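Local atomic coordinates of DNA ligase (Aquifex aeolicus, PDB entry 3QWU), a protein that probably joins nucleic-acid ends as an ATP-dependent ligase of the nucleotidyltransferase family, and binds adenosine and calcium. Residues P7-E12 with D35-P40; L30-D35 with T43-D48; K47-W52 with F89-N94; W52-I57 with D158-N163. All blocks are in the same frame, centred on the assembly; numbering follows the deposited sequence.

Contact 1: P7-E12 with D35-P40; sequences PELVKE and DYKDIP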
# COMPACT_ATOMS: atom_id res chain seq x y z
N PRO A 7 -14.63 -27.01 24.75
CA PRO A 7 -13.54 -26.67 25.69
C PRO A 7 -12.08 -26.66 25.20
O PRO A 7 -11.29 -25.86 25.73
CB PRO A 7 -13.70 -27.71 26.79
CG PRO A 7 -15.16 -28.02 26.79
CD PRO A 7 -15.63 -27.90 25.37
N GLU A 8 -11.69 -27.53 24.27
CA GLU A 8 -10.26 -27.61 23.88
C GLU A 8 -9.97 -26.78 22.66
O GLU A 8 -8.80 -26.56 22.33
CB GLU A 8 -9.79 -29.04 23.62
CG GLU A 8 -9.90 -29.95 24.81
CD GLU A 8 -11.29 -30.52 24.96
OE1 GLU A 8 -12.17 -30.17 24.15
OE2 GLU A 8 -11.51 -31.31 25.90
N LEU A 9 -11.02 -26.34 21.97
CA LEU A 9 -10.86 -25.34 20.94
C LEU A 9 -10.51 -24.03 21.66
O LEU A 9 -9.56 -23.34 21.29
CB LEU A 9 -12.11 -25.24 20.06
CG LEU A 9 -11.86 -24.86 18.58
CD1 LEU A 9 -12.89 -25.49 17.62
CD2 LEU A 9 -11.83 -23.36 18.43
N VAL A 10 -11.25 -23.73 22.74
CA VAL A 10 -11.00 -22.52 23.54
C VAL A 10 -9.64 -22.57 24.27
O VAL A 10 -8.92 -21.58 24.32
CB VAL A 10 -12.15 -22.26 24.56
CG1 VAL A 10 -11.82 -21.09 25.49
CG2 VAL A 10 -13.47 -21.99 23.83
N LYS A 11 -9.30 -23.74 24.81
CA LYS A 11 -8.00 -23.95 25.45
C LYS A 11 -6.82 -23.66 24.50
O LYS A 11 -5.84 -23.03 24.91
CB LYS A 11 -7.92 -25.38 25.99
CG LYS A 11 -6.68 -25.68 26.85
CD LYS A 11 -6.71 -27.11 27.37
CE LYS A 11 -6.09 -27.24 28.76
NZ LYS A 11 -6.46 -28.53 29.39
N GLU A 12 -6.91 -24.11 23.24
CA GLU A 12 -5.82 -23.91 22.28
C GLU A 12 -5.72 -22.45 21.87
O GLU A 12 -4.62 -21.94 21.68
CB GLU A 12 -5.97 -24.80 21.03
CG GLU A 12 -4.73 -24.85 20.09
CD GLU A 12 -3.62 -25.85 20.53
OE1 GLU A 12 -3.85 -27.08 20.53
OE2 GLU A 12 -2.49 -25.40 20.84
N ASP A 35 -10.27 -14.37 14.07
CA ASP A 35 -10.83 -15.60 13.55
C ASP A 35 -9.98 -16.75 14.03
O ASP A 35 -8.76 -16.65 14.14
CB ASP A 35 -10.85 -15.61 12.03
CG ASP A 35 -11.77 -14.58 11.44
OD1 ASP A 35 -12.75 -14.18 12.09
OD2 ASP A 35 -11.52 -14.13 10.30
N TYR A 36 -10.64 -17.85 14.37
CA TYR A 36 -9.94 -19.07 14.73
C TYR A 36 -10.84 -20.28 14.41
O TYR A 36 -11.94 -20.42 14.97
CB TYR A 36 -9.55 -19.05 16.22
CG TYR A 36 -8.65 -20.22 16.65
CD1 TYR A 36 -9.01 -21.04 17.71
CD2 TYR A 36 -7.44 -20.48 15.98
CE1 TYR A 36 -8.19 -22.11 18.10
CE2 TYR A 36 -6.62 -21.55 16.37
CZ TYR A 36 -7.00 -22.36 17.42
OH TYR A 36 -6.20 -23.42 17.83
N LYS A 37 -10.36 -21.12 13.48
CA LYS A 37 -11.03 -22.37 13.13
C LYS A 37 -12.54 -22.14 12.94
O LYS A 37 -13.38 -22.79 13.59
CB LYS A 37 -10.75 -23.45 14.20
CG LYS A 37 -9.66 -24.48 13.81
CD LYS A 37 -9.99 -25.90 14.36
CE LYS A 37 -9.76 -27.01 13.30
NZ LYS A 37 -10.58 -26.80 12.05
N ASP A 38 -12.85 -21.18 12.05
CA ASP A 38 -14.24 -20.83 11.64
C ASP A 38 -15.08 -20.06 12.68
O ASP A 38 -16.19 -19.62 12.35
CB ASP A 38 -15.04 -22.07 11.17
CG ASP A 38 -14.24 -22.98 10.26
OD1 ASP A 38 -14.36 -24.22 10.41
OD2 ASP A 38 -13.47 -22.48 9.42
N ILE A 39 -14.58 -19.90 13.92
CA ILE A 39 -15.23 -19.03 14.92
C ILE A 39 -14.92 -17.60 14.56
O ILE A 39 -13.79 -17.15 14.67
CB ILE A 39 -14.70 -19.25 16.36
CG1 ILE A 39 -14.85 -20.72 16.80
CG2 ILE A 39 -15.38 -18.29 17.36
CD1 ILE A 39 -16.19 -21.30 16.53
N PRO A 40 -15.92 -16.86 14.11
CA PRO A 40 -15.59 -15.48 13.74
C PRO A 40 -15.13 -14.63 14.94
O PRO A 40 -15.60 -14.82 16.07
CB PRO A 40 -16.90 -14.96 13.14
CG PRO A 40 -17.95 -15.76 13.73
CD PRO A 40 -17.37 -17.12 14.04
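A type I' beta turn, Tyr36 to Ile39, at the tip of the loop between strands 27-32 and 44-45 packs here against the N-terminal helix 7-15. Lys37 and Asp38 take the two central positions with left-handed backbone angles, and the turn is closed in both directions, Ile39 N to Tyr36 O at 2.9 Å and Tyr36 N to Ile39 O at 3.2 Å. From this base the Tyr36 side chain reaches across to the helix, its CG anti to the backbone N (chi1 -172°). Leu9 comes the other way, so the two side chains slide past each other, and Leu9 CD2 settles 3.7 Å from Tyr36 CD1. The torsions of Leu9 lie well away from the staggered values, and they bring the same methyl to 4.3 Å from Ile39 CG1. The tyrosine ring is also met at its edge by the helix backbone: Leu9 O lies in the ring plane, 3.7 Å from Tyr36 CE1. One turn of helix further on, the aliphatic part of Glu12 meets the phenol, with Glu12 CG only 3.1 Å from Tyr36 OH; the Glu12 chain bends at chi2 (83°) and carries the carboxylate away. An alanine in place of Tyr36 would remove the ring and hydroxyl and would probably leave Leu9 and Glu12 without their main partner on the turn. Ile39 in turn rests on Phe32 and Trp52. This is surface packing of a tight turn in a hairpin loop against the N-terminal helix.

Contact 2: L30-D35 with T43-D48; sequences LRFNDD and TAIFKD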
# COMPACT_ATOMS: atom_id res chain seq x y z
N LEU A 30 -14.95 -14.33 27.81
CA LEU A 30 -13.88 -14.67 26.87
C LEU A 30 -14.21 -14.04 25.53
O LEU A 30 -15.37 -14.05 25.11
CB LEU A 30 -13.75 -16.18 26.75
CG LEU A 30 -13.30 -16.89 28.04
CD1 LEU A 30 -14.46 -17.07 29.10
CD2 LEU A 30 -12.69 -18.22 27.71
N ARG A 31 -13.19 -13.47 24.87
CA ARG A 31 -13.38 -12.70 23.64
C ARG A 31 -12.48 -13.19 22.53
O ARG A 31 -11.26 -13.26 22.70
CB ARG A 31 -13.06 -11.24 23.90
CG ARG A 31 -13.23 -10.33 22.69
CD ARG A 31 -12.92 -8.90 23.04
NE ARG A 31 -11.48 -8.64 23.18
CZ ARG A 31 -10.64 -8.36 22.17
NH1 ARG A 31 -11.04 -8.31 20.92
NH2 ARG A 31 -9.38 -8.12 22.44
N PHE A 32 -13.07 -13.51 21.38
CA PHE A 32 -12.29 -13.92 20.21
C PHE A 32 -11.67 -12.71 19.52
O PHE A 32 -12.36 -11.90 18.89
CB PHE A 32 -13.16 -14.72 19.22
CG PHE A 32 -13.18 -16.19 19.53
CD1 PHE A 32 -14.11 -16.71 20.39
CD2 PHE A 32 -12.21 -17.03 19.00
CE1 PHE A 32 -14.11 -18.09 20.69
CE2 PHE A 32 -12.17 -18.40 19.31
CZ PHE A 32 -13.12 -18.94 20.14
N ASN A 33 -10.36 -12.58 19.66
CA ASN A 33 -9.65 -11.41 19.16
C ASN A 33 -9.43 -11.50 17.66
O ASN A 33 -9.38 -10.48 16.98
CB ASN A 33 -8.31 -11.27 19.87
CG ASN A 33 -7.56 -10.03 19.45
OD1 ASN A 33 -7.91 -8.93 19.85
ND2 ASN A 33 -6.53 -10.20 18.62
N ASP A 34 -9.28 -12.72 17.16
CA ASP A 34 -9.19 -13.00 15.73
C ASP A 34 -10.08 -14.17 15.37
O ASP A 34 -10.55 -14.89 16.26
CB ASP A 34 -7.75 -13.41 15.35
CG ASP A 34 -6.86 -12.22 15.03
OD1 ASP A 34 -7.36 -11.19 14.49
OD2 ASP A 34 -5.65 -12.33 15.33
N ASP A 35 -10.27 -14.37 14.07
CA ASP A 35 -10.83 -15.60 13.55
C ASP A 35 -9.98 -16.75 14.03
O ASP A 35 -8.76 -16.65 14.14
CB ASP A 35 -10.85 -15.61 12.03
CG ASP A 35 -11.77 -14.58 11.44
OD1 ASP A 35 -12.75 -14.18 12.09
OD2 ASP A 35 -11.52 -14.13 10.30
N THR A 43 -16.60 -12.98 18.66
CA THR A 43 -17.35 -13.95 19.42
C THR A 43 -17.00 -13.78 20.88
O THR A 43 -15.82 -13.63 21.22
CB THR A 43 -17.07 -15.37 18.90
OG1 THR A 43 -17.55 -15.44 17.55
CG2 THR A 43 -17.71 -16.46 19.77
N ALA A 44 -18.03 -13.74 21.72
CA ALA A 44 -17.92 -13.42 23.14
C ALA A 44 -18.59 -14.54 23.85
O ALA A 44 -19.76 -14.80 23.59
CB ALA A 44 -18.66 -12.16 23.44
N ILE A 45 -17.86 -15.20 24.74
CA ILE A 45 -18.38 -16.32 25.52
C ILE A 45 -18.66 -15.83 26.93
O ILE A 45 -17.72 -15.50 27.66
CB ILE A 45 -17.39 -17.52 25.60
CG1 ILE A 45 -16.99 -17.98 24.19
CG2 ILE A 45 -18.00 -18.69 26.42
CD1 ILE A 45 -15.77 -18.89 24.13
N PHE A 46 -19.94 -15.80 27.31
CA PHE A 46 -20.34 -15.48 28.65
C PHE A 46 -20.74 -16.75 29.35
O PHE A 46 -20.99 -17.76 28.71
CB PHE A 46 -21.51 -14.51 28.61
CG PHE A 46 -21.16 -13.16 28.03
CD1 PHE A 46 -20.69 -12.14 28.86
CD2 PHE A 46 -21.30 -12.91 26.67
CE1 PHE A 46 -20.38 -10.87 28.35
CE2 PHE A 46 -21.00 -11.64 26.15
CZ PHE A 46 -20.53 -10.62 27.00
N LYS A 47 -20.82 -16.72 30.67
CA LYS A 47 -21.11 -17.95 31.41
C LYS A 47 -22.45 -18.56 31.00
O LYS A 47 -22.58 -19.78 30.89
CB LYS A 47 -21.06 -17.69 32.92
CG LYS A 47 -21.39 -18.92 33.82
CD LYS A 47 -22.81 -18.85 34.47
CE LYS A 47 -23.34 -20.23 34.96
NZ LYS A 47 -24.84 -20.25 34.91
N ASP A 48 -23.45 -17.72 30.74
CA ASP A 48 -24.83 -18.18 30.49
C ASP A 48 -25.16 -18.31 29.01
O ASP A 48 -26.20 -18.91 28.66
CB ASP A 48 -25.87 -17.20 31.10
CG ASP A 48 -25.84 -17.17 32.62
OD1 ASP A 48 -26.14 -18.19 33.25
OD2 ASP A 48 -25.54 -16.10 33.17
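Thr43 OG1 is gripped by two hydrogen bonds, one with Pro40 O and one with Gly53 N. Leu30 O takes one, from Ile45 N at 2.8 Å, close to straight (167° at the hydrogen) and in the carbonyl plane, plus a weak C-H...O contact from Ala44 CA at 3.3 Å. The return bond, Leu30 N to Ile45 O at 3.0 Å, completes the hydrogen-bonded pair. Arg31 and Ala44 form the next, non-hydrogen-bonded pair, after which Phe32 N meets Thr43 O at 2.8 Å, nearly along the C=O axis. This ladder makes an antiparallel beta hairpin of strands 27-32 and 44-45, the middle of a four-stranded sheet. Leu30 and Ile45 share one face, CB to CB at 4.0 Å, where Val10 of helix 7-15 covers them. Phe32 and Thr43 lie side by side, Thr43 CB 3.6 Å from Phe32 CD1; the Ile45 and Phe32 side chains cross obliquely, CD1 of the first touching CE1 of the second. On the face of Arg31 and Ala44, the guanidinium turns back to Asn33 OD1, with Arg31 NH2 at 3.1 Å on a lone pair; its stronger partner is Glu22, with Phe103 in a cation-pi contact. Lys47 NZ makes a salt bridge with Asp48 OD1 at 2.9 Å.

Contact 3: K47-W52 with F89-N94; sequences KDFIIW and FKYGDN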
# COMPACT_ATOMS: atom_id res chain seq x y z
N LYS A 47 -20.82 -16.72 30.67
CA LYS A 47 -21.11 -17.95 31.41
C LYS A 47 -22.45 -18.56 31.00
O LYS A 47 -22.58 -19.78 30.89
CB LYS A 47 -21.06 -17.69 32.92
CG LYS A 47 -21.39 -18.92 33.82
CD LYS A 47 -22.81 -18.85 34.47
CE LYS A 47 -23.34 -20.23 34.96
NZ LYS A 47 -24.84 -20.25 34.91
N ASP A 48 -23.45 -17.72 30.74
CA ASP A 48 -24.83 -18.18 30.49
C ASP A 48 -25.16 -18.31 29.01
O ASP A 48 -26.20 -18.91 28.66
CB ASP A 48 -25.87 -17.20 31.10
CG ASP A 48 -25.84 -17.17 32.62
OD1 ASP A 48 -26.14 -18.19 33.25
OD2 ASP A 48 -25.54 -16.10 33.17
N PHE A 49 -24.33 -17.71 28.14
CA PHE A 49 -24.54 -17.79 26.70
C PHE A 49 -23.37 -17.29 25.86
O PHE A 49 -22.50 -16.58 26.36
CB PHE A 49 -25.79 -17.01 26.28
CG PHE A 49 -25.85 -15.63 26.84
CD1 PHE A 49 -26.58 -15.38 28.02
CD2 PHE A 49 -25.20 -14.57 26.20
CE1 PHE A 49 -26.65 -14.11 28.55
CE2 PHE A 49 -25.25 -13.28 26.71
CZ PHE A 49 -25.98 -13.03 27.88
N ILE A 50 -23.38 -17.69 24.59
CA ILE A 50 -22.45 -17.17 23.61
C ILE A 50 -23.14 -16.13 22.66
O ILE A 50 -24.30 -16.30 22.23
CB ILE A 50 -21.78 -18.28 22.80
CG1 ILE A 50 -20.99 -19.19 23.75
CG2 ILE A 50 -20.88 -17.65 21.70
CD1 ILE A 50 -20.62 -20.55 23.17
N ILE A 51 -22.43 -15.04 22.42
CA ILE A 51 -22.87 -14.05 21.46
C ILE A 51 -21.91 -14.24 20.34
O ILE A 51 -20.72 -13.93 20.47
CB ILE A 51 -22.82 -12.60 21.99
CG1 ILE A 51 -23.51 -12.49 23.36
CG2 ILE A 51 -23.48 -11.67 20.97
CD1 ILE A 51 -25.05 -12.52 23.30
N TRP A 52 -22.40 -14.81 19.24
CA TRP A 52 -21.53 -15.08 18.11
C TRP A 52 -21.16 -13.76 17.47
O TRP A 52 -21.94 -12.80 17.52
CB TRP A 52 -22.16 -16.06 17.12
CG TRP A 52 -22.07 -17.48 17.61
CD1 TRP A 52 -22.94 -18.11 18.48
CD2 TRP A 52 -21.06 -18.44 17.30
NE1 TRP A 52 -22.53 -19.40 18.71
CE2 TRP A 52 -21.38 -19.62 18.00
CE3 TRP A 52 -19.93 -18.42 16.50
CZ2 TRP A 52 -20.59 -20.77 17.91
CZ3 TRP A 52 -19.15 -19.56 16.41
CH2 TRP A 52 -19.48 -20.71 17.10
N PHE A 89 -27.56 -7.00 23.47
CA PHE A 89 -28.26 -8.10 24.14
C PHE A 89 -28.60 -7.83 25.60
O PHE A 89 -28.03 -6.95 26.24
CB PHE A 89 -27.45 -9.38 24.09
CG PHE A 89 -26.14 -9.30 24.80
CD1 PHE A 89 -25.03 -8.82 24.16
CD2 PHE A 89 -26.03 -9.71 26.11
CE1 PHE A 89 -23.84 -8.75 24.82
CE2 PHE A 89 -24.84 -9.65 26.76
CZ PHE A 89 -23.75 -9.17 26.12
N LYS A 90 -29.48 -8.68 26.14
CA LYS A 90 -29.91 -8.62 27.53
C LYS A 90 -29.19 -9.66 28.39
O LYS A 90 -29.10 -10.82 28.02
CB LYS A 90 -31.43 -8.81 27.59
CG LYS A 90 -32.04 -8.20 28.84
CD LYS A 90 -33.52 -8.49 28.99
CE LYS A 90 -33.98 -7.94 30.35
NZ LYS A 90 -35.40 -8.10 30.61
N TYR A 91 -28.67 -9.23 29.55
CA TYR A 91 -28.08 -10.14 30.53
C TYR A 91 -28.63 -9.72 31.89
O TYR A 91 -28.41 -8.60 32.33
CB TYR A 91 -26.54 -10.03 30.51
CG TYR A 91 -25.73 -11.22 31.06
CD1 TYR A 91 -26.28 -12.20 31.86
CD2 TYR A 91 -24.38 -11.35 30.75
CE1 TYR A 91 -25.51 -13.30 32.32
CE2 TYR A 91 -23.59 -12.42 31.22
CZ TYR A 91 -24.16 -13.39 31.99
OH TYR A 91 -23.34 -14.40 32.41
N GLY A 92 -29.34 -10.61 32.58
CA GLY A 92 -29.96 -10.22 33.85
C GLY A 92 -31.01 -9.14 33.59
O GLY A 92 -31.86 -9.33 32.72
N ASP A 93 -30.96 -8.02 34.30
CA ASP A 93 -31.88 -6.90 33.96
C ASP A 93 -31.11 -5.72 33.33
O ASP A 93 -31.49 -4.56 33.47
CB ASP A 93 -32.71 -6.43 35.19
CG ASP A 93 -33.92 -5.47 34.78
OD1 ASP A 93 -34.68 -5.80 33.82
OD2 ASP A 93 -34.14 -4.41 35.45
N ASN A 94 -30.03 -6.04 32.62
CA ASN A 94 -29.18 -5.04 31.98
C ASN A 94 -29.08 -5.32 30.54
O ASN A 94 -29.37 -6.41 30.09
CB ASN A 94 -27.76 -5.06 32.56
CG ASN A 94 -27.75 -4.78 34.04
OD1 ASN A 94 -28.27 -3.75 34.48
ND2 ASN A 94 -27.20 -5.71 34.81
O HOH W 1 -20.28 -14.07 32.06
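Phe49 presents its edge to the face of Tyr91: Phe49 CZ comes within 3.7 Å of Tyr91 CG, the ring planes stand at 57° and the centroids are 4.7 Å apart. Its CG sits in the crowded position between backbone N and carbonyl carbon (chi1 49°), which swings the ring inward. The neighbouring edge atom, Phe49 CE2, touches Phe89 CE2 at 3.7 Å, with the planes of these two rings at 80°. Ile51 approaches Phe89 differently, laying its CD1 methyl over one face in a CH-pi contact, 3.9 Å from the ring centroid. At the solvent end, Asp48 and Tyr91 cross at about a right angle. Tyr91 OH donates to Asp48 OD2 at 2.9 Å, from above the carboxylate plane, while the other carboxylate oxygen keeps its lysine partner. A water at the edge of the Tyr91 ring accepts from Lys47 N at 3.0 Å and donates to Tyr91 OH at 3.1 Å. Lys162 adds a cation-pi contact to Phe49. The result is an aromatic cluster of Phe49, Phe89 and Tyr91, packing the edge strand 50-51 and the loop before it onto the hairpin of strands 84-91 and 94-98, with its type II' turn.

Contact 4: W52-I57 with D158-N163; sequences WGYPHI and DFMKKN. With ADN (adenosine), chain C.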
# COMPACT_ATOMS: atom_id res chain seq x y z
N TRP A 52 -22.40 -14.81 19.24
CA TRP A 52 -21.53 -15.08 18.11
C TRP A 52 -21.16 -13.76 17.47
O TRP A 52 -21.94 -12.80 17.52
CB TRP A 52 -22.16 -16.06 17.12
CG TRP A 52 -22.07 -17.48 17.61
CD1 TRP A 52 -22.94 -18.11 18.48
CD2 TRP A 52 -21.06 -18.44 17.30
NE1 TRP A 52 -22.53 -19.40 18.71
CE2 TRP A 52 -21.38 -19.62 18.00
CE3 TRP A 52 -19.93 -18.42 16.50
CZ2 TRP A 52 -20.59 -20.77 17.91
CZ3 TRP A 52 -19.15 -19.56 16.41
CH2 TRP A 52 -19.48 -20.71 17.10
N GLY A 53 -19.93 -13.72 16.97
CA GLY A 53 -19.38 -12.61 16.22
C GLY A 53 -20.16 -12.37 14.94
O GLY A 53 -20.75 -13.29 14.42
N TYR A 54 -20.18 -11.12 14.47
CA TYR A 54 -20.87 -10.81 13.21
C TYR A 54 -19.95 -11.27 12.14
O TYR A 54 -18.77 -10.97 12.20
CB TYR A 54 -21.17 -9.31 13.03
CG TYR A 54 -22.19 -9.08 11.97
CD1 TYR A 54 -21.82 -8.70 10.69
CD2 TYR A 54 -23.51 -9.23 12.23
CE1 TYR A 54 -22.76 -8.48 9.69
CE2 TYR A 54 -24.47 -8.99 11.25
CZ TYR A 54 -24.08 -8.65 9.98
OH TYR A 54 -25.02 -8.42 9.05
N PRO A 55 -20.45 -12.10 11.21
CA PRO A 55 -19.62 -12.76 10.21
C PRO A 55 -19.26 -11.82 9.03
O PRO A 55 -19.95 -10.83 8.79
CB PRO A 55 -20.50 -13.93 9.77
CG PRO A 55 -21.86 -13.42 9.89
CD PRO A 55 -21.86 -12.45 11.06
N HIS A 56 -18.15 -12.13 8.36
CA HIS A 56 -17.60 -11.29 7.30
C HIS A 56 -18.53 -11.28 6.09
O HIS A 56 -18.98 -12.34 5.66
CB HIS A 56 -16.19 -11.80 6.89
CG HIS A 56 -15.14 -11.63 7.96
ND1 HIS A 56 -14.73 -10.39 8.43
CD2 HIS A 56 -14.43 -12.55 8.68
CE1 HIS A 56 -13.83 -10.55 9.39
NE2 HIS A 56 -13.63 -11.85 9.56
N ILE A 57 -18.85 -10.11 5.56
CA ILE A 57 -19.57 -10.04 4.28
C ILE A 57 -18.58 -9.82 3.12
O ILE A 57 -17.80 -8.89 3.13
CB ILE A 57 -20.59 -8.88 4.27
CG1 ILE A 57 -21.40 -8.89 5.57
CG2 ILE A 57 -21.43 -8.93 2.98
CD1 ILE A 57 -22.61 -7.95 5.60
N ASP A 158 -29.91 -6.53 11.35
CA ASP A 158 -30.02 -7.99 11.52
C ASP A 158 -30.42 -8.37 12.96
O ASP A 158 -30.33 -7.54 13.89
CB ASP A 158 -28.69 -8.71 11.07
CG ASP A 158 -28.67 -9.07 9.53
OD1 ASP A 158 -29.71 -9.61 9.02
OD2 ASP A 158 -27.62 -8.85 8.85
N PHE A 159 -30.93 -9.59 13.12
CA PHE A 159 -31.03 -10.21 14.43
C PHE A 159 -30.30 -11.53 14.37
O PHE A 159 -30.37 -12.25 13.38
CB PHE A 159 -32.47 -10.50 14.84
CG PHE A 159 -33.32 -9.28 15.05
CD1 PHE A 159 -33.27 -8.59 16.23
CD2 PHE A 159 -34.20 -8.85 14.06
CE1 PHE A 159 -34.07 -7.49 16.40
CE2 PHE A 159 -35.01 -7.72 14.26
CZ PHE A 159 -34.91 -7.03 15.40
N MET A 160 -29.57 -11.81 15.43
CA MET A 160 -28.99 -13.08 15.65
C MET A 160 -29.66 -13.58 16.89
O MET A 160 -30.54 -12.90 17.41
CB MET A 160 -27.49 -12.93 15.82
CG MET A 160 -26.81 -12.59 14.49
SD MET A 160 -25.03 -12.35 14.57
CE MET A 160 -24.39 -14.02 14.85
N LYS A 161 -29.26 -14.75 17.36
CA LYS A 161 -29.80 -15.35 18.55
C LYS A 161 -28.65 -15.83 19.44
O LYS A 161 -27.68 -16.35 18.96
CB LYS A 161 -30.68 -16.57 18.16
CG LYS A 161 -32.18 -16.26 17.98
CD LYS A 161 -33.06 -17.46 17.50
CE LYS A 161 -34.51 -17.36 18.08
NZ LYS A 161 -35.61 -17.95 17.21
N LYS A 162 -28.80 -15.71 20.75
CA LYS A 162 -27.81 -16.26 21.66
C LYS A 162 -27.50 -17.74 21.34
O LYS A 162 -28.41 -18.54 21.08
CB LYS A 162 -28.31 -16.19 23.13
CG LYS A 162 -28.06 -14.83 23.82
CD LYS A 162 -28.93 -14.68 25.08
CE LYS A 162 -28.89 -13.25 25.64
NZ LYS A 162 -29.99 -13.03 26.62
N ASN A 163 -26.23 -18.08 21.42
CA ASN A 163 -25.79 -19.47 21.23
C ASN A 163 -25.95 -20.00 19.78
O ASN A 163 -25.94 -21.21 19.59
CB ASN A 163 -26.55 -20.42 22.18
CG ASN A 163 -26.43 -20.03 23.63
OD1 ASN A 163 -25.33 -19.83 24.11
ND2 ASN A 163 -27.55 -19.94 24.35
O5' ADN C . -19.04 -5.95 6.93
C5' ADN C . -20.06 -5.04 6.54
C4' ADN C . -20.35 -4.08 7.69
O4' ADN C . -21.24 -3.00 7.27
C3' ADN C . -21.05 -4.80 8.83
O3' ADN C . -20.18 -5.38 9.80
C2' ADN C . -21.96 -3.73 9.43
O2' ADN C . -21.40 -3.18 10.61
C1' ADN C . -22.11 -2.64 8.37
N9 ADN C . -23.48 -2.51 7.83
C8 ADN C . -24.06 -1.32 7.56
N7 ADN C . -25.32 -1.46 7.07
C5 ADN C . -25.52 -2.80 7.01
C6 ADN C . -26.62 -3.65 6.55
N6 ADN C . -27.74 -3.02 6.08
N1 ADN C . -26.50 -5.00 6.66
C2 ADN C . -25.35 -5.57 7.13
N3 ADN C . -24.27 -4.84 7.55
C4 ADN C . -24.32 -3.49 7.52
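Adenosine is met by two side chains of 52-57. Tyr54 OH lies 3.5 Å from adenosine C2, and its ring stands obliquely to the ribose, with Tyr54 CD1 3.8 Å from O3'. Ile57 CD1 reaches the same C2 at 3.9 Å and also touches C5' of the sugar. Behind this shell, Tyr54 is held by its hydroxyl, which donates to Asp158 OD2 at 2.6 Å, on the anti lone pair of that oxygen and at the edge of the ring. Asp158 is itself embedded in positive charge: Arg227 and Lys219 make salt bridges to OD2 and Lys173 to OD1, which would probably favour the ionised carboxylate. Since Lys219 also bonds adenosine, Asp158 links phenol and ligand site. A phenylalanine in place of Tyr54 would remove the hydroxyl, and would probably loosen the ring beside adenosine and cost Asp158 one partner. The ring is steadied further by Pro55 CD over one face, by Phe157, and by Met160, whose sulfur is 4.2 Å from Tyr54 CD2 in an oblique Met-aromatic contact. Met160, bent at chi3 (71°), puts its CE 3.8 Å from Trp52 CB. Beyond it, the indole edge at Trp52 NE1 abuts the backbone Asn163 C at 3.6 Å. Tyr54 and Ile57 thus form part of the adenosine pocket wall and the layers behind back it, consistent with the nucleotidyltransferase domain of ATP-dependent ligases.

How the contacts relate
The four contacts run from the N-terminal helix to the ligand. Contacts 1 and 2 lie with centres about 10 Å apart, and Ile39 CG2 packs on Phe32 CE1 at 3.6 Å. Contact 2 passes to contact 3 through the same sheet, where Ala44 O meets Ile51 N at 2.9 Å. Contact 3 shares Trp52 with contact 4 and is tied to it by Ile50 O and Asn163 N, 2.8 Å apart. Contact 4 alone touches adenosine; the side chains of Thr43 in contact 2 and of Ile51 in contact 3 are each about 13 Å from it. Trp52 also receives Ile39 of contact 1, so the indole lies between the turn of contact 1 and the residues behind the pocket in contact 4.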